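Local coordinates for protein protelomerase (Agrobacterium tumefaciens, PDB 4F43) that probably cuts and rejoins DNA to generate and protect the hairpin ends of a linear chromosome, acting here through a telomere resolvase catalytic domain, at residues Gly146-Ala154 against Tyr198-Val209; Gly263-His274 against Ser303-Asp312. The protein carries 1 engineered substitution. All coordinates share one frame; numbering follows the deposited sequence.

Contact 1 (Gly146-Ala154 against Tyr198-Val209). Engineered in segment 146-154: Ala154 (natural residue Arg).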
loop_
_atom_site.group_PDB
_atom_site.type_symbol
_atom_site.label_atom_id
_atom_site.label_comp_id
_atom_site.label_asym_id
_atom_site.label_seq_id
_atom_site.Cartn_x
_atom_site.Cartn_y
_atom_site.Cartn_z
ATOM N N GLY A 146 -11.342 -11.581 1.577
ATOM C CA GLY A 146 -12.696 -11.260 1.166
ATOM C C GLY A 146 -13.045 -9.814 1.449
ATOM O O GLY A 146 -13.769 -9.177 0.685
ATOM N N LEU A 147 -12.521 -9.294 2.555
ATOM C CA LEU A 147 -12.742 -7.904 2.929
ATOM C C LEU A 147 -12.047 -6.973 1.941
ATOM O O LEU A 147 -12.587 -5.933 1.577
ATOM C CB LEU A 147 -12.245 -7.646 4.352
ATOM C CG LEU A 147 -13.206 -6.910 5.285
ATOM C CD1 LEU A 147 -14.621 -7.423 5.099
ATOM C CD2 LEU A 147 -12.766 -7.085 6.729
ATOM N N ILE A 148 -10.848 -7.356 1.510
ATOM C CA ILE A 148 -10.128 -6.602 0.491
ATOM C C ILE A 148 -10.924 -6.591 -0.807
ATOM O O ILE A 148 -11.037 -5.560 -1.470
ATOM C CB ILE A 148 -8.730 -7.194 0.219
ATOM C CG1 ILE A 148 -7.863 -7.125 1.474
ATOM C CG2 ILE A 148 -8.049 -6.463 -0.930
ATOM C CD1 ILE A 148 -6.483 -7.721 1.298
ATOM N N GLY A 149 -11.484 -7.743 -1.160
ATOM C CA GLY A 149 -12.254 -7.861 -2.385
ATOM C C GLY A 149 -13.561 -7.089 -2.360
ATOM O O GLY A 149 -14.004 -6.575 -3.387
ATOM N N MET A 150 -14.174 -6.997 -1.184
ATOM C CA MET A 150 -15.498 -6.388 -1.053
ATOM C C MET A 150 -15.471 -4.886 -0.761
ATOM O O MET A 150 -16.117 -4.103 -1.457
ATOM C CB MET A 150 -16.320 -7.113 0.015
ATOM C CG MET A 150 -16.729 -8.536 -0.356
ATOM S SD MET A 150 -17.996 -8.625 -1.642
ATOM C CE MET A 150 -17.008 -8.979 -3.094
ATOM N N THR A 151 -14.733 -4.484 0.270
ATOM C CA THR A 151 -14.700 -3.075 0.661
ATOM C C THR A 151 -13.599 -2.295 -0.058
ATOM O O THR A 151 -13.628 -1.067 -0.103
ATOM C CB THR A 151 -14.561 -2.896 2.191
ATOM O OG1 THR A 151 -15.008 -1.586 2.564
ATOM C CG2 THR A 151 -13.121 -3.078 2.630
ATOM N N GLY A 152 -12.628 -3.015 -0.610
ATOM C CA GLY A 152 -11.611 -2.410 -1.451
ATOM C C GLY A 152 -10.465 -1.721 -0.737
ATOM O O GLY A 152 -9.642 -1.067 -1.374
ATOM N N ARG A 153 -10.401 -1.861 0.583
ATOM C CA ARG A 153 -9.303 -1.272 1.340
ATOM C C ARG A 153 -8.013 -2.065 1.137
ATOM O O ARG A 153 -8.045 -3.243 0.779
ATOM C CB ARG A 153 -9.649 -1.180 2.829
ATOM C CG ARG A 153 -10.877 -0.337 3.146
ATOM C CD ARG A 153 -10.835 1.012 2.446
ATOM N NE ARG A 153 -11.694 1.047 1.266
ATOM C CZ ARG A 153 -11.808 2.097 0.460
ATOM N NH1 ARG A 153 -12.614 2.043 -0.591
ATOM N NH2 ARG A 153 -11.112 3.199 0.703
ATOM N N ALA A 154 -6.881 -1.407 1.364
ATOM C CA ALA A 154 -5.573 -2.032 1.206
ATOM C C ALA A 154 -5.326 -3.050 2.316
ATOM O O ALA A 154 -5.881 -2.924 3.407
ATOM C CB ALA A 154 -4.483 -0.965 1.203
ATOM N N TYR A 198 -14.811 8.672 6.146
ATOM C CA TYR A 198 -15.598 8.964 4.952
ATOM C C TYR A 198 -16.354 7.739 4.440
ATOM O O TYR A 198 -16.018 6.602 4.774
ATOM C CB TYR A 198 -14.717 9.567 3.850
ATOM C CG TYR A 198 -13.657 8.637 3.300
ATOM C CD1 TYR A 198 -13.791 8.075 2.039
ATOM C CD2 TYR A 198 -12.518 8.330 4.037
ATOM C CE1 TYR A 198 -12.825 7.231 1.526
ATOM C CE2 TYR A 198 -11.548 7.483 3.534
ATOM C CZ TYR A 198 -11.708 6.936 2.276
ATOM O OH TYR A 198 -10.746 6.095 1.770
ATOM N N GLU A 199 -17.376 7.987 3.628
ATOM C CA GLU A 199 -18.269 6.932 3.161
ATOM C C GLU A 199 -17.751 6.255 1.894
ATOM O O GLU A 199 -17.355 6.921 0.938
ATOM C CB GLU A 199 -19.671 7.500 2.925
ATOM C CG GLU A 199 -20.751 6.454 2.710
ATOM C CD GLU A 199 -22.138 7.062 2.616
ATOM O OE1 GLU A 199 -22.940 6.866 3.555
ATOM O OE2 GLU A 199 -22.426 7.738 1.607
ATOM N N ILE A 200 -17.758 4.924 1.900
ATOM C CA ILE A 200 -17.302 4.138 0.758
ATOM C C ILE A 200 -18.347 3.099 0.358
ATOM O O ILE A 200 -19.093 2.608 1.203
ATOM C CB ILE A 200 -15.974 3.416 1.064
ATOM C CG1 ILE A 200 -16.116 2.533 2.307
ATOM C CG2 ILE A 200 -14.850 4.419 1.246
ATOM C CD1 ILE A 200 -14.897 1.686 2.597
ATOM N N PRO A 201 -18.410 2.767 -0.939
ATOM C CA PRO A 201 -19.338 1.733 -1.405
ATOM C C PRO A 201 -18.818 0.333 -1.102
ATOM O O PRO A 201 -17.615 0.141 -0.932
ATOM C CB PRO A 201 -19.372 1.958 -2.917
ATOM C CG PRO A 201 -18.036 2.534 -3.230
ATOM C CD PRO A 201 -17.696 3.410 -2.057
ATOM N N VAL A 202 -19.729 -0.633 -1.032
ATOM C CA VAL A 202 -19.361 -2.032 -0.850
ATOM C C VAL A 202 -20.054 -2.906 -1.890
ATOM O O VAL A 202 -21.100 -2.539 -2.424
ATOM C CB VAL A 202 -19.705 -2.536 0.564
ATOM C CG1 VAL A 202 -18.734 -1.959 1.580
ATOM C CG2 VAL A 202 -21.133 -2.177 0.925
ATOM N N LEU A 203 -19.467 -4.064 -2.172
ATOM C CA LEU A 203 -19.945 -4.920 -3.254
ATOM C C LEU A 203 -20.843 -6.054 -2.759
ATOM O O LEU A 203 -21.212 -6.947 -3.519
ATOM C CB LEU A 203 -18.763 -5.465 -4.061
ATOM C CG LEU A 203 -17.846 -4.370 -4.616
ATOM C CD1 LEU A 203 -16.733 -4.961 -5.460
ATOM C CD2 LEU A 203 -18.650 -3.355 -5.413
ATOM N N THR A 204 -21.184 -6.006 -1.477
ATOM C CA THR A 204 -22.186 -6.897 -0.903
ATOM C C THR A 204 -22.859 -6.157 0.247
ATOM O O THR A 204 -22.381 -5.101 0.659
ATOM C CB THR A 204 -21.571 -8.219 -0.401
ATOM O OG1 THR A 204 -22.616 -9.151 -0.091
ATOM C CG2 THR A 204 -20.723 -7.981 0.833
ATOM N N ARG A 205 -23.961 -6.697 0.759
ATOM C CA ARG A 205 -24.723 -6.007 1.801
ATOM C C ARG A 205 -23.886 -5.682 3.039
ATOM O O ARG A 205 -23.082 -6.497 3.491
ATOM C CB ARG A 205 -25.993 -6.777 2.173
ATOM C CG ARG A 205 -25.902 -8.282 2.003
ATOM C CD ARG A 205 -27.293 -8.895 2.017
ATOM N NE ARG A 205 -27.276 -10.336 1.780
ATOM C CZ ARG A 205 -27.382 -11.251 2.736
ATOM N NH1 ARG A 205 -27.512 -10.880 4.002
ATOM N NH2 ARG A 205 -27.361 -12.541 2.426
ATOM N N SER A 206 -24.088 -4.477 3.567
ATOM C CA SER A 206 -23.255 -3.923 4.635
ATOM C C SER A 206 -23.215 -4.771 5.906
ATOM O O SER A 206 -22.196 -4.807 6.599
ATOM C CB SER A 206 -23.702 -2.497 4.969
ATOM O OG SER A 206 -25.089 -2.449 5.250
ATOM N N GLU A 207 -24.319 -5.447 6.208
ATOM C CA GLU A 207 -24.406 -6.275 7.407
ATOM C C GLU A 207 -23.402 -7.424 7.367
ATOM O O GLU A 207 -22.796 -7.773 8.382
ATOM C CB GLU A 207 -25.825 -6.822 7.584
ATOM C CG GLU A 207 -26.905 -5.756 7.705
ATOM C CD GLU A 207 -27.404 -5.262 6.360
ATOM O OE1 GLU A 207 -27.283 -6.010 5.367
ATOM O OE2 GLU A 207 -27.916 -4.125 6.298
ATOM N N THR A 208 -23.227 -8.003 6.184
ATOM C CA THR A 208 -22.304 -9.115 5.997
ATOM C C THR A 208 -20.856 -8.672 6.206
ATOM O O THR A 208 -20.091 -9.329 6.916
ATOM C CB THR A 208 -22.453 -9.737 4.596
ATOM O OG1 THR A 208 -23.838 -10.001 4.330
ATOM C CG2 THR A 208 -21.663 -11.033 4.500
ATOM N N VAL A 209 -20.491 -7.553 5.584
ATOM C CA VAL A 209 -19.150 -6.994 5.726
ATOM C C VAL A 209 -18.862 -6.625 7.177
ATOM O O VAL A 209 -17.803 -6.951 7.712
ATOM C CB VAL A 209 -18.959 -5.747 4.839
ATOM C CG1 VAL A 209 -17.634 -5.067 5.154
ATOM C CG2 VAL A 209 -19.029 -6.126 3.372
#
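Ile200 reaches out from its strand to lie over one face of the Arg153 guanidinium, its CD1 3.5 Å from Arg153 NE and displaced toward the rim of the flat group. Two torsions aim this methyl: CG1 sits between the backbone N and the carbonyl carbon (chi1 56°), and the chain then runs straight to CD1. A branched aliphatic residue fits here because CG2 also meets the guanidinium, on the NH1 side. The arginine doubles back at chi2 and chi3, which lets NE bond to Thr151 O at 3.2 Å in the guanidinium plane, while NH1 bonds weakly to the same carbonyl and more firmly to Ile290 O. Tyr198 OH comes to the edge of the group, 3.1 Å from NH2 but at a poor angle for a bond. Thr151 OG1 is buried beside Ile200 CD1 (3.3 Å) and has no polar partner in the model.

In the catalytic domain this joins the C-terminal part of helix 140-151 to 198-201, the outermost strand of a four-stranded antiparallel sheet, and to the start of helix 206-217. Where the strand ends, Leu203 N makes a weak hydrogen bond to Met150 O (3.4 Å). Met150 is flexible and unbranched: its bend at chi2 brings SD to Thr204 CG2 at 3.7 Å, the two side chains crossing at about a right angle, and the turn at chi3 swings CE to Leu203 CB; Thr204 OG1 bonds to Glu132. One turn earlier, Leu147 CD1 meets Val209 CG1 at 3.8 Å, an aliphatic pair bringing the two helices together.

Contact 2 (Gly263-His274 against Ser303-Asp312); sequences GLRHLYAEVAYH and SYMTYTLPED. With nucleotides of chain B.
At the DNA-facing end of the telomere resolvase catalytic domain, His266 and Tyr304 meet beside nucleotide DA13 of chain B. Tyr304 sets its CA over the centre of the imidazole face, a CH-pi contact of 4.2 Å to the ring centroid, while the two ring planes stand 72° apart. The edge of the imidazole bearing NE2 lies toward DA13 OP1 of chain B (3.4 Å), and Tyr304 OH lies 2.9 Å from O3' of the same nucleotide and is hydrogen-bonded to Tyr262. A tyrosine hydroxyl beside a DNA phosphate is consistent with the relationship of telomere resolvases to tyrosine recombinases.

Away from the DNA, helix 263-276 lies along strand 307-308 and the start of helix 310-316; the strand pairs in parallel with strand 119-120. Tyr307 turns its ring edge to Gly263 O, CE2 at 3.6 Å, close against a helix residue with no side chain. Glu270 bends at chi2 (81°), bringing OE2 3.0 Å from Tyr307 O; both are acceptors, so no bond joins them, and OE2 takes its hydrogen from water. This bridging water accepts the N-H of Leu309 and donates to Glu270 OE2 (2.8 Å) and to Asp312 OD2, tying the carboxylates to the helix start. Leu309 packs its aliphatic end between Glu270 and His274 of the helix: CG on Glu270 CG, CD1 3.5 Å from His274 CD2.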
loop_
_atom_site.group_PDB
_atom_site.type_symbol
_atom_site.label_atom_id
_atom_site.label_comp_id
_atom_site.label_asym_id
_atom_site.label_seq_id
_atom_site.Cartn_x
_atom_site.Cartn_y
_atom_site.Cartn_z
ATOM N N GLY A 263 -4.822 -6.246 -6.796
ATOM C CA GLY A 263 -5.691 -6.282 -7.959
ATOM C C GLY A 263 -7.154 -6.197 -7.567
ATOM O O GLY A 263 -7.990 -5.712 -8.332
ATOM N N LEU A 264 -7.459 -6.667 -6.361
ATOM C CA LEU A 264 -8.818 -6.634 -5.834
ATOM C C LEU A 264 -9.284 -5.202 -5.592
ATOM O O LEU A 264 -10.478 -4.917 -5.615
ATOM C CB LEU A 264 -8.902 -7.439 -4.536
ATOM C CG LEU A 264 -8.528 -8.920 -4.631
ATOM C CD1 LEU A 264 -8.554 -9.568 -3.256
ATOM C CD2 LEU A 264 -9.465 -9.642 -5.584
ATOM N N ARG A 265 -8.330 -4.307 -5.354
ATOM C CA ARG A 265 -8.623 -2.894 -5.147
ATOM C C ARG A 265 -8.977 -2.236 -6.479
ATOM O O ARG A 265 -9.927 -1.451 -6.571
ATOM C CB ARG A 265 -7.422 -2.200 -4.498
ATOM C CG ARG A 265 -7.690 -0.799 -3.978
ATOM C CD ARG A 265 -6.677 -0.432 -2.902
ATOM N NE ARG A 265 -6.597 1.006 -2.666
ATOM C CZ ARG A 265 -7.354 1.669 -1.796
ATOM N NH1 ARG A 265 -8.260 1.025 -1.074
ATOM N NH2 ARG A 265 -7.203 2.979 -1.653
ATOM N N HIS A 266 -8.205 -2.570 -7.509
ATOM C CA HIS A 266 -8.480 -2.118 -8.867
ATOM C C HIS A 266 -9.858 -2.591 -9.317
ATOM O O HIS A 266 -10.677 -1.799 -9.795
ATOM C CB HIS A 266 -7.419 -2.656 -9.832
ATOM C CG HIS A 266 -6.052 -2.083 -9.616
ATOM N ND1 HIS A 266 -5.028 -2.250 -10.523
ATOM C CD2 HIS A 266 -5.541 -1.347 -8.602
ATOM C CE1 HIS A 266 -3.945 -1.640 -10.077
ATOM N NE2 HIS A 266 -4.229 -1.085 -8.913
ATOM N N LEU A 267 -10.104 -3.888 -9.156
ATOM C CA LEU A 267 -11.383 -4.482 -9.526
ATOM C C LEU A 267 -12.526 -3.862 -8.727
ATOM O O LEU A 267 -13.622 -3.657 -9.249
ATOM C CB LEU A 267 -11.350 -5.997 -9.319
ATOM C CG LEU A 267 -12.594 -6.765 -9.768
ATOM C CD1 LEU A 267 -12.860 -6.533 -11.248
ATOM C CD2 LEU A 267 -12.444 -8.249 -9.472
ATOM N N TYR A 268 -12.261 -3.568 -7.458
ATOM C CA TYR A 268 -13.223 -2.879 -6.608
ATOM C C TYR A 268 -13.590 -1.527 -7.212
ATOM O O TYR A 268 -14.774 -1.182 -7.322
ATOM C CB TYR A 268 -12.647 -2.704 -5.202
ATOM C CG TYR A 268 -13.398 -1.729 -4.329
ATOM C CD1 TYR A 268 -14.650 -2.042 -3.818
ATOM C CD2 TYR A 268 -12.844 -0.499 -3.999
ATOM C CE1 TYR A 268 -15.335 -1.152 -3.013
ATOM C CE2 TYR A 268 -13.518 0.393 -3.194
ATOM C CZ TYR A 268 -14.762 0.065 -2.707
ATOM O OH TYR A 268 -15.433 0.958 -1.906
ATOM N N ALA A 269 -12.568 -0.775 -7.613
ATOM C CA ALA A 269 -12.769 0.518 -8.260
ATOM C C ALA A 269 -13.626 0.396 -9.518
ATOM O O ALA A 269 -14.655 1.070 -9.655
ATOM C CB ALA A 269 -11.432 1.159 -8.588
ATOM N N GLU A 270 -13.199 -0.480 -10.423
ATOM C CA GLU A 270 -13.879 -0.675 -11.700
ATOM C C GLU A 270 -15.346 -1.069 -11.522
ATOM O O GLU A 270 -16.236 -0.488 -12.148
ATOM C CB GLU A 270 -13.153 -1.744 -12.519
ATOM C CG GLU A 270 -13.504 -1.751 -13.996
ATOM C CD GLU A 270 -12.738 -0.701 -14.780
ATOM O OE1 GLU A 270 -11.958 0.054 -14.163
ATOM O OE2 GLU A 270 -12.909 -0.635 -16.015
ATOM N N VAL A 271 -15.588 -2.056 -10.664
ATOM C CA VAL A 271 -16.937 -2.567 -10.442
ATOM C C VAL A 271 -17.843 -1.547 -9.752
ATOM O O VAL A 271 -18.974 -1.322 -10.187
ATOM C CB VAL A 271 -16.922 -3.883 -9.637
ATOM C CG1 VAL A 271 -18.335 -4.284 -9.241
ATOM C CG2 VAL A 271 -16.258 -4.989 -10.443
ATOM N N ALA A 272 -17.346 -0.927 -8.684
ATOM C CA ALA A 272 -18.155 0.047 -7.957
ATOM C C ALA A 272 -18.436 1.288 -8.800
ATOM O O ALA A 272 -19.462 1.944 -8.620
ATOM C CB ALA A 272 -17.508 0.420 -6.643
ATOM N N TYR A 273 -17.527 1.610 -9.717
ATOM C CA TYR A 273 -17.816 2.653 -10.694
ATOM C C TYR A 273 -18.890 2.163 -11.657
ATOM O O TYR A 273 -19.783 2.913 -12.045
ATOM C CB TYR A 273 -16.566 3.059 -11.476
ATOM C CG TYR A 273 -16.867 4.022 -12.604
ATOM C CD1 TYR A 273 -16.990 5.385 -12.365
ATOM C CD2 TYR A 273 -17.040 3.566 -13.906
ATOM C CE1 TYR A 273 -17.274 6.267 -13.391
ATOM C CE2 TYR A 273 -17.323 4.440 -14.936
ATOM C CZ TYR A 273 -17.438 5.789 -14.675
ATOM O OH TYR A 273 -17.718 6.662 -15.701
ATOM N N HIS A 274 -18.792 0.894 -12.039
ATOM C CA HIS A 274 -19.730 0.305 -12.989
ATOM C C HIS A 274 -21.149 0.239 -12.426
ATOM O O HIS A 274 -22.122 0.215 -13.179
ATOM C CB HIS A 274 -19.263 -1.098 -13.385
ATOM C CG HIS A 274 -20.070 -1.718 -14.483
ATOM N ND1 HIS A 274 -21.254 -2.386 -14.252
ATOM C CD2 HIS A 274 -19.858 -1.778 -15.819
ATOM C CE1 HIS A 274 -21.739 -2.827 -15.400
ATOM N NE2 HIS A 274 -20.911 -2.473 -16.366
ATOM N N SER A 303 -3.471 5.224 -12.000
ATOM C CA SER A 303 -2.771 3.980 -11.704
ATOM C C SER A 303 -3.739 2.844 -11.378
ATOM O O SER A 303 -3.334 1.686 -11.284
ATOM C CB SER A 303 -1.794 4.180 -10.541
ATOM O OG SER A 303 -0.839 5.186 -10.837
ATOM N N TYR A 304 -5.017 3.175 -11.208
ATOM C CA TYR A 304 -6.012 2.175 -10.822
ATOM C C TYR A 304 -6.873 1.709 -11.991
ATOM O O TYR A 304 -7.782 0.898 -11.816
ATOM C CB TYR A 304 -6.903 2.709 -9.697
ATOM C CG TYR A 304 -6.198 2.834 -8.368
ATOM C CD1 TYR A 304 -6.169 1.771 -7.475
ATOM C CD2 TYR A 304 -5.559 4.013 -8.006
ATOM C CE1 TYR A 304 -5.524 1.877 -6.260
ATOM C CE2 TYR A 304 -4.911 4.131 -6.791
ATOM C CZ TYR A 304 -4.896 3.060 -5.921
ATOM O OH TYR A 304 -4.251 3.175 -4.711
ATOM N N MET A 305 -6.586 2.222 -13.182
ATOM C CA MET A 305 -7.363 1.869 -14.363
ATOM C C MET A 305 -6.553 0.983 -15.306
ATOM O O MET A 305 -5.815 1.470 -16.159
ATOM C CB MET A 305 -7.845 3.133 -15.076
ATOM C CG MET A 305 -8.266 4.241 -14.122
ATOM S SD MET A 305 -9.399 5.445 -14.835
ATOM C CE MET A 305 -8.454 6.037 -16.232
ATOM N N THR A 306 -6.698 -0.327 -15.134
ATOM C CA THR A 306 -5.943 -1.297 -15.919
ATOM C C THR A 306 -6.818 -2.457 -16.389
ATOM O O THR A 306 -6.403 -3.258 -17.227
ATOM C CB THR A 306 -4.769 -1.867 -15.112
ATOM O OG1 THR A 306 -4.148 -2.924 -15.853
ATOM C CG2 THR A 306 -5.263 -2.416 -13.786
ATOM N N TYR A 307 -8.025 -2.548 -15.840
ATOM C CA TYR A 307 -8.957 -3.608 -16.207
ATOM C C TYR A 307 -10.100 -3.072 -17.056
ATOM O O TYR A 307 -10.400 -1.879 -17.030
ATOM C CB TYR A 307 -9.537 -4.274 -14.957
ATOM C CG TYR A 307 -8.531 -5.025 -14.119
ATOM C CD1 TYR A 307 -7.464 -5.696 -14.707
ATOM C CD2 TYR A 307 -8.651 -5.065 -12.736
ATOM C CE1 TYR A 307 -6.544 -6.385 -13.936
ATOM C CE2 TYR A 307 -7.739 -5.749 -11.960
ATOM C CZ TYR A 307 -6.687 -6.408 -12.564
ATOM O OH TYR A 307 -5.774 -7.091 -11.794
ATOM N N THR A 308 -10.735 -3.960 -17.813
ATOM C CA THR A 308 -11.951 -3.613 -18.537
ATOM C C THR A 308 -13.008 -4.700 -18.353
ATOM O O THR A 308 -12.735 -5.891 -18.521
ATOM C CB THR A 308 -11.692 -3.335 -20.039
ATOM O OG1 THR A 308 -12.935 -3.056 -20.697
ATOM C CG2 THR A 308 -11.017 -4.521 -20.715
ATOM N N LEU A 309 -14.213 -4.282 -17.985
ATOM C CA LEU A 309 -15.293 -5.221 -17.711
ATOM C C LEU A 309 -15.864 -5.825 -18.990
ATOM O O LEU A 309 -16.027 -5.126 -19.991
ATOM C CB LEU A 309 -16.393 -4.555 -16.877
ATOM C CG LEU A 309 -15.996 -4.204 -15.442
ATOM C CD1 LEU A 309 -17.216 -3.806 -14.629
ATOM C CD2 LEU A 309 -15.262 -5.361 -14.782
ATOM N N PRO A 310 -16.167 -7.134 -18.953
ATOM C CA PRO A 310 -16.647 -7.923 -20.095
ATOM C C PRO A 310 -17.854 -7.300 -20.787
ATOM O O PRO A 310 -17.925 -7.316 -22.014
ATOM C CB PRO A 310 -17.053 -9.251 -19.454
ATOM C CG PRO A 310 -16.220 -9.349 -18.237
ATOM C CD PRO A 310 -16.055 -7.951 -17.732
ATOM N N GLU A 311 -18.790 -6.769 -20.007
ATOM C CA GLU A 311 -19.989 -6.153 -20.566
ATOM C C GLU A 311 -19.665 -4.879 -21.343
ATOM O O GLU A 311 -20.255 -4.618 -22.394
ATOM C CB GLU A 311 -21.022 -5.868 -19.472
ATOM C CG GLU A 311 -20.429 -5.458 -18.134
ATOM C CD GLU A 311 -20.554 -6.550 -17.086
ATOM O OE1 GLU A 311 -20.197 -7.708 -17.385
ATOM O OE2 GLU A 311 -21.021 -6.250 -15.966
ATOM N N ASP A 312 -18.730 -4.091 -20.823
ATOM C CA ASP A 312 -18.279 -2.888 -21.510
ATOM C C ASP A 312 -17.595 -3.267 -22.817
ATOM O O ASP A 312 -17.845 -2.661 -23.858
ATOM C CB ASP A 312 -17.320 -2.088 -20.627
ATOM C CG ASP A 312 -17.952 -1.660 -19.317
ATOM O OD1 ASP A 312 -19.197 -1.600 -19.248
ATOM O OD2 ASP A 312 -17.203 -1.383 -18.356
ATOM P P DA B 13 0.134 0.098 -8.721
ATOM O OP1 DA B 13 -0.908 -0.911 -8.426
ATOM O OP2 DA B 13 0.327 0.577 -10.106
ATOM O "O5'" DA B 13 -0.122 1.373 -7.793
ATOM C "C5'" DA B 13 -0.115 1.229 -6.379
ATOM C "C4'" DA B 13 -0.350 2.568 -5.707
ATOM O "O4'" DA B 13 0.924 3.143 -5.321
ATOM C "C3'" DA B 13 -1.033 3.615 -6.580
ATOM O "O3'" DA B 13 -1.900 4.409 -5.783
ATOM C "C2'" DA B 13 0.137 4.435 -7.109
ATOM C "C1'" DA B 13 1.056 4.428 -5.894
ATOM N N9 DA B 13 2.465 4.644 -6.203
ATOM C C8 DA B 13 3.116 4.387 -7.376
ATOM N N7 DA B 13 4.393 4.689 -7.346
ATOM C C5 DA B 13 4.593 5.177 -6.065
ATOM C C6 DA B 13 5.730 5.668 -5.391
ATOM N N6 DA B 13 6.949 5.759 -5.936
ATOM N N1 DA B 13 5.566 6.070 -4.116
ATOM C C2 DA B 13 4.357 5.991 -3.552
ATOM N N3 DA B 13 3.220 5.548 -4.082
ATOM C C4 DA B 13 3.411 5.154 -5.349
HETATM O O HOH W 1 -5.284 4.762 -3.059
HETATM O O HOH W 2 -14.302 -1.350 -18.337
HETATM O O HOH W 3 -10.003 -1.365 -13.440
#

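Both contacts belong to the same catalytic domain and touch directly: helix 263-276 of contact 2 probably bonds to contact 1 through Tyr268 OH to Pro201 O and Arg265 NH1 to Gly152 O. Their centres are about 15 Å apart. Contact 1 is almost wholly buried and joins a helix to a sheet edge through aliphatic and methionine packing and a guanidinium laid against Ile200, its one direct cross-segment bond being weak. Contact 2, only partly buried, holds a helix against a loop, a short strand and another helix start, relying on aromatic rings and bridging waters. Nucleic acid reaches both: at Ala154, an engineered replacement of arginine that packs on a phosphate, and at Tyr304.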